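Local coordinates for protein putative hydrolase (Shewanella frigidimarina, PDB 3LHO) that is probably an iron-dependent dioxygenase of the 2-oxoadipate dioxygenase/decarboxylase family, here with nickel in its metal site, at residues A81-H86 / T249-A254. Residues are numbered along the deposited sequence; the frame is centred on the assembly and turned at random.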
loop_
_atom_site.group_PDB
_atom_site.type_symbol
_atom_site.label_atom_id
_atom_site.label_comp_id
_atom_site.label_asym_id
_atom_site.label_seq_id
_atom_site.Cartn_x
_atom_site.Cartn_y
_atom_site.Cartn_z
ATOM N N ALA A 81 -9.747 -8.011 2.640
ATOM C CA ALA A 81 -8.476 -7.575 3.222
ATOM C C ALA A 81 -8.450 -7.898 4.701
ATOM O O ALA A 81 -9.496 -8.213 5.342
ATOM C CB ALA A 81 -8.265 -6.060 2.996
ATOM N N LYS A 82 -7.256 -7.784 5.249
ATOM C CA LYS A 82 -7.043 -7.923 6.699
ATOM C C LYS A 82 -5.967 -6.901 7.080
ATOM O O LYS A 82 -5.144 -6.487 6.203
ATOM C CB LYS A 82 -6.518 -9.323 7.061
ATOM C CG LYS A 82 -7.358 -10.561 6.631
ATOM C CD LYS A 82 -6.594 -11.915 6.863
ATOM C CE LYS A 82 -6.486 -12.317 8.303
ATOM N NZ LYS A 82 -7.812 -12.561 9.001
ATOM N N HIS A 83 -5.975 -6.508 8.357
ATOM C CA HIS A 83 -4.868 -5.762 8.907
ATOM C C HIS A 83 -4.266 -6.505 10.083
ATOM O O HIS A 83 -4.939 -7.310 10.740
ATOM C CB HIS A 83 -5.245 -4.280 9.200
ATOM C CG HIS A 83 -5.591 -3.990 10.622
ATOM N ND1 HIS A 83 -6.894 -3.964 11.090
ATOM C CD2 HIS A 83 -4.800 -3.664 11.673
ATOM C CE1 HIS A 83 -6.872 -3.665 12.386
ATOM N NE2 HIS A 83 -5.610 -3.471 12.761
ATOM N N PHE A 84 -2.952 -6.257 10.261
ATOM C CA PHE A 84 -2.105 -6.881 11.261
ATOM C C PHE A 84 -1.430 -5.806 12.112
ATOM O O PHE A 84 -1.051 -4.745 11.598
ATOM C CB PHE A 84 -1.038 -7.787 10.595
ATOM C CG PHE A 84 -1.621 -8.820 9.673
ATOM C CD1 PHE A 84 -2.025 -8.455 8.377
ATOM C CD2 PHE A 84 -1.814 -10.118 10.094
ATOM C CE1 PHE A 84 -2.610 -9.372 7.537
ATOM C CE2 PHE A 84 -2.399 -11.073 9.249
ATOM C CZ PHE A 84 -2.792 -10.692 7.955
ATOM N N GLU A 85 -1.275 -6.117 13.407
ATOM C CA GLU A 85 -0.673 -5.241 14.400
ATOM C C GLU A 85 0.501 -5.924 15.114
ATOM O O GLU A 85 0.478 -7.154 15.330
ATOM C CB GLU A 85 -1.710 -4.853 15.445
ATOM C CG GLU A 85 -2.807 -3.965 14.865
ATOM C CD GLU A 85 -3.899 -3.621 15.858
ATOM O OE1 GLU A 85 -3.744 -3.921 17.068
ATOM O OE2 GLU A 85 -4.928 -3.060 15.398
ATOM N N HIS A 86 1.529 -5.121 15.410
ATOM C CA HIS A 86 2.754 -5.585 16.068
ATOM C C HIS A 86 2.692 -5.126 17.552
ATOM O O HIS A 86 2.043 -4.104 17.860
ATOM C CB HIS A 86 3.970 -5.012 15.351
ATOM C CG HIS A 86 5.272 -5.593 15.787
ATOM N ND1 HIS A 86 5.957 -5.134 16.889
ATOM C CD2 HIS A 86 6.024 -6.593 15.262
ATOM C CE1 HIS A 86 7.084 -5.820 17.024
ATOM N NE2 HIS A 86 7.150 -6.715 16.048
ATOM N N THR A 249 -9.000 1.504 14.655
ATOM C CA THR A 249 -7.948 0.844 13.851
ATOM C C THR A 249 -8.349 0.525 12.412
ATOM O O THR A 249 -7.593 -0.114 11.695
ATOM C CB THR A 249 -7.506 -0.463 14.527
ATOM O OG1 THR A 249 -8.653 -1.278 14.737
ATOM C CG2 THR A 249 -6.863 -0.176 15.891
ATOM N N GLY A 250 -9.527 0.962 11.978
ATOM C CA GLY A 250 -10.027 0.641 10.636
ATOM C C GLY A 250 -9.427 1.507 9.537
ATOM O O GLY A 250 -8.625 2.428 9.798
ATOM N N PHE A 251 -9.813 1.222 8.297
ATOM C CA PHE A 251 -9.114 1.807 7.146
ATOM C C PHE A 251 -9.983 2.613 6.185
ATOM O O PHE A 251 -9.452 3.223 5.221
ATOM C CB PHE A 251 -8.295 0.719 6.432
ATOM C CG PHE A 251 -7.094 0.314 7.211
ATOM C CD1 PHE A 251 -7.195 -0.653 8.189
ATOM C CD2 PHE A 251 -5.887 0.967 7.035
ATOM C CE1 PHE A 251 -6.128 -0.979 8.940
ATOM C CE2 PHE A 251 -4.802 0.634 7.788
ATOM C CZ PHE A 251 -4.916 -0.331 8.747
ATOM N N VAL A 252 -11.290 2.632 6.454
ATOM C CA VAL A 252 -12.219 3.547 5.803
ATOM C C VAL A 252 -12.919 4.261 6.937
ATOM O O VAL A 252 -12.715 3.892 8.114
ATOM C CB VAL A 252 -13.271 2.799 4.944
ATOM N N ALA A 253 -13.731 5.265 6.597
ATOM C CA ALA A 253 -14.542 6.004 7.590
ATOM C C ALA A 253 -15.308 5.041 8.499
ATOM O O ALA A 253 -16.023 4.192 7.984
ATOM C CB ALA A 253 -15.536 6.939 6.875
ATOM N N ALA A 254 -15.174 5.167 9.827
ATOM C CA ALA A 254 -15.910 4.296 10.781
ATOM C C ALA A 254 -17.413 4.388 10.604
ATOM O O ALA A 254 -18.135 3.479 11.020
ATOM C CB ALA A 254 -15.544 4.613 12.228
#
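The imidazole of His-83 lies beneath a bare carbonyl: Thr-249 O sits over one ring face, offset toward the rim and 3.7 Å from His-83 CE1, and this buried oxygen has no hydrogen-bond partner in the model. The ring nitrogens are engaged in other directions. NE2 of His-83 gives a nearly straight hydrogen bond (2.8 Å, 169°) to Glu-85 OE2, two residues along the same strand; it runs in the imidazole plane and reaches the carboxylate on its anti side, tilted somewhat out of the carboxylate plane. ND1 is hydrogen-bonded to Tyr-72 OH on strand 67-74, so the ring is fixed at both nitrogens. Its chi1 of 99° is well off a staggered value, in keeping with a side chain held from several sides. Glu-85 OE2 also rests against the methyl of Thr-249, 3.5 Å from CG2. Phe-251 brings CE1 against the CB-CG end of His-83, 3.4 Å from CB, the two rings oblique at 58°. With only an alanine here instead of the histidine, the Glu-85 carboxylate and the Tyr-72 hydroxyl would probably lose their shared partner, and a gap would open under the Thr-249 carbonyl. The side chain of Phe-251 comes within about 5 Å of the nickel and meets the ligand His-41 edge-to-face. Loop 249-254, which follows strand 235-239, thus packs onto strand 79-85 beside the His-41, His-165 and Glu-235 metal site, a two-histidine, one-glutamate set as in glyoxalase-clan (VOC-like) dioxygenases.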